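Local coordinates for protein alpha-Amylase (Thermotoga maritima, PDB 2B5D) that belongs to glycosyl hydrolase family 57, a group of carbohydrate-active enzymes, at residues Gly191-Leu196 / Ile226-Gly231. Sequence-based numbering, arbitrary orientation.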
loop_
_atom_site.group_PDB
_atom_site.type_symbol
_atom_site.label_atom_id
_atom_site.label_comp_id
_atom_site.label_asym_id
_atom_site.label_seq_id
_atom_site.Cartn_x
_atom_site.Cartn_y
_atom_site.Cartn_z
ATOM N N GLY A 191 18.294 -2.841 38.723
ATOM C CA GLY A 191 17.754 -1.696 39.428
ATOM C C GLY A 191 16.256 -1.741 39.475
ATOM O O GLY A 191 15.650 -1.189 40.399
ATOM N N LEU A 192 15.638 -2.428 38.512
ATOM C CA LEU A 192 14.171 -2.493 38.410
ATOM C C LEU A 192 13.553 -3.179 39.591
ATOM O O LEU A 192 12.389 -3.020 39.862
ATOM C CB LEU A 192 13.758 -3.302 37.134
ATOM C CG LEU A 192 12.581 -2.967 36.213
ATOM C CD1 LEU A 192 11.968 -4.161 35.481
ATOM C CD2 LEU A 192 11.523 -2.095 36.768
ATOM N N ASP A 193 14.288 -4.072 40.232
ATOM C CA ASP A 193 13.799 -4.763 41.477
ATOM C C ASP A 193 13.510 -3.740 42.606
ATOM O O ASP A 193 12.524 -3.872 43.389
ATOM C CB ASP A 193 14.836 -5.781 41.947
ATOM C CG ASP A 193 16.260 -5.207 41.990
ATOM O OD1 ASP A 193 16.991 -5.388 42.962
ATOM O OD2 ASP A 193 16.681 -4.552 41.063
ATOM N N LEU A 194 14.337 -2.717 42.680
ATOM C CA LEU A 194 14.057 -1.590 43.637
ATOM C C LEU A 194 12.628 -0.991 43.566
ATOM O O LEU A 194 11.916 -0.940 44.589
ATOM C CB LEU A 194 15.099 -0.530 43.424
ATOM C CG LEU A 194 16.467 -0.719 44.074
ATOM C CD1 LEU A 194 16.650 -1.824 45.095
ATOM C CD2 LEU A 194 17.622 -0.537 43.118
ATOM N N TYR A 195 12.170 -0.680 42.329
ATOM C CA TYR A 195 10.833 -0.117 42.081
ATOM C C TYR A 195 9.774 -1.109 42.396
ATOM O O TYR A 195 8.655 -0.746 42.776
ATOM C CB TYR A 195 10.686 0.387 40.629
ATOM C CG TYR A 195 11.527 1.603 40.345
ATOM C CD1 TYR A 195 12.567 1.547 39.425
ATOM C CD2 TYR A 195 11.317 2.822 41.034
ATOM C CE1 TYR A 195 13.395 2.661 39.203
ATOM C CE2 TYR A 195 12.133 3.962 40.766
ATOM C CZ TYR A 195 13.148 3.863 39.885
ATOM O OH TYR A 195 13.965 4.947 39.646
ATOM N N LEU A 196 10.111 -2.376 42.248
ATOM C CA LEU A 196 9.163 -3.441 42.549
ATOM C C LEU A 196 9.010 -3.522 44.035
ATOM O O LEU A 196 7.897 -3.722 44.542
ATOM C CB LEU A 196 9.651 -4.819 41.984
ATOM C CG LEU A 196 9.227 -5.435 40.622
ATOM C CD1 LEU A 196 8.338 -4.484 39.741
ATOM C CD2 LEU A 196 10.379 -6.216 39.788
ATOM N N ILE A 226 15.739 -16.954 43.478
ATOM C CA ILE A 226 16.732 -16.251 44.259
ATOM C C ILE A 226 15.970 -15.116 44.897
ATOM O O ILE A 226 14.815 -14.892 44.553
ATOM C CB ILE A 226 17.871 -15.685 43.387
ATOM C CG1 ILE A 226 17.315 -14.582 42.459
ATOM C CG2 ILE A 226 18.662 -16.840 42.744
ATOM C CD1 ILE A 226 18.346 -13.800 41.729
ATOM N N MET A 227 16.614 -14.407 45.817
ATOM C CA MET A 227 16.031 -13.191 46.436
ATOM C C MET A 227 16.982 -12.079 46.076
ATOM O O MET A 227 18.193 -12.286 46.190
ATOM C CB MET A 227 15.984 -13.346 47.933
ATOM C CG MET A 227 15.064 -12.288 48.594
ATOM S SD MET A 227 15.542 -12.114 50.344
ATOM C CE MET A 227 14.007 -12.698 51.060
ATOM N N THR A 228 16.489 -10.968 45.514
ATOM C CA THR A 228 17.421 -9.814 45.290
ATOM C C THR A 228 17.899 -9.176 46.613
ATOM O O THR A 228 17.215 -9.322 47.640
ATOM C CB THR A 228 16.758 -8.714 44.515
ATOM O OG1 THR A 228 15.571 -8.315 45.238
ATOM C CG2 THR A 228 16.427 -9.267 43.103
ATOM N N PRO A 229 19.053 -8.481 46.594
ATOM C CA PRO A 229 19.357 -7.806 47.880
ATOM C C PRO A 229 18.190 -7.036 48.544
ATOM O O PRO A 229 18.158 -7.001 49.780
ATOM C CB PRO A 229 20.508 -6.847 47.552
ATOM C CG PRO A 229 21.262 -7.519 46.386
ATOM C CD PRO A 229 20.114 -8.283 45.582
ATOM N N SER A 230 17.245 -6.499 47.736
ATOM C CA SER A 230 16.085 -5.684 48.122
ATOM C C SER A 230 14.941 -6.481 48.724
ATOM O O SER A 230 13.904 -5.887 49.154
ATOM C CB SER A 230 15.553 -4.928 46.892
ATOM O OG SER A 230 16.097 -5.406 45.616
ATOM N N GLY A 231 15.114 -7.816 48.720
ATOM C CA GLY A 231 14.111 -8.804 49.218
ATOM C C GLY A 231 13.054 -9.275 48.243
ATOM O O GLY A 231 12.001 -9.907 48.627
#
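Asp193, in the first turn of helix 192-198, reaches toward the beta turn Thr228-Gly231, where its OD1 comes within 2.8 Å of Ser230 OG. A carboxylate suits this place because its two oxygens can serve different sides. OD2 has its main partner in the hydroxyl of Tyr188, with which it forms a hydrogen bond, and Gly191 N adds a weak one, 3.3 Å long, while OD1 faces the turn.

On the turn, Thr228 OG1 and Ser230 OG share a hydrogen bond of 3.0 Å; the short serine side chain sets its hydroxyl between Thr228 OG1 and Asp193 OD1. Thr228 OG1 sits between its backbone N and carbonyl carbon (chi1 57°), a position from which it also bonds the backbone N of Val232. The type I turn is closed by Gly231 N to Thr228 O; Pro229, with its ring-fixed phi, suits the second position, and glycine fits the last with its positive phi.

Apolar contacts are few: Thr228 CG2 lies 4.0 Å from Asp193 CB, and Leu194, though its CB points away, is long enough to bring CD1 back to 3.8 Å from Ser230 CB.

The turn is the hairpin connection between antiparallel strands 226-227 and 233-236, at the periphery of the chain, while Leu192 and Tyr195 pack the helix against helix 156-174.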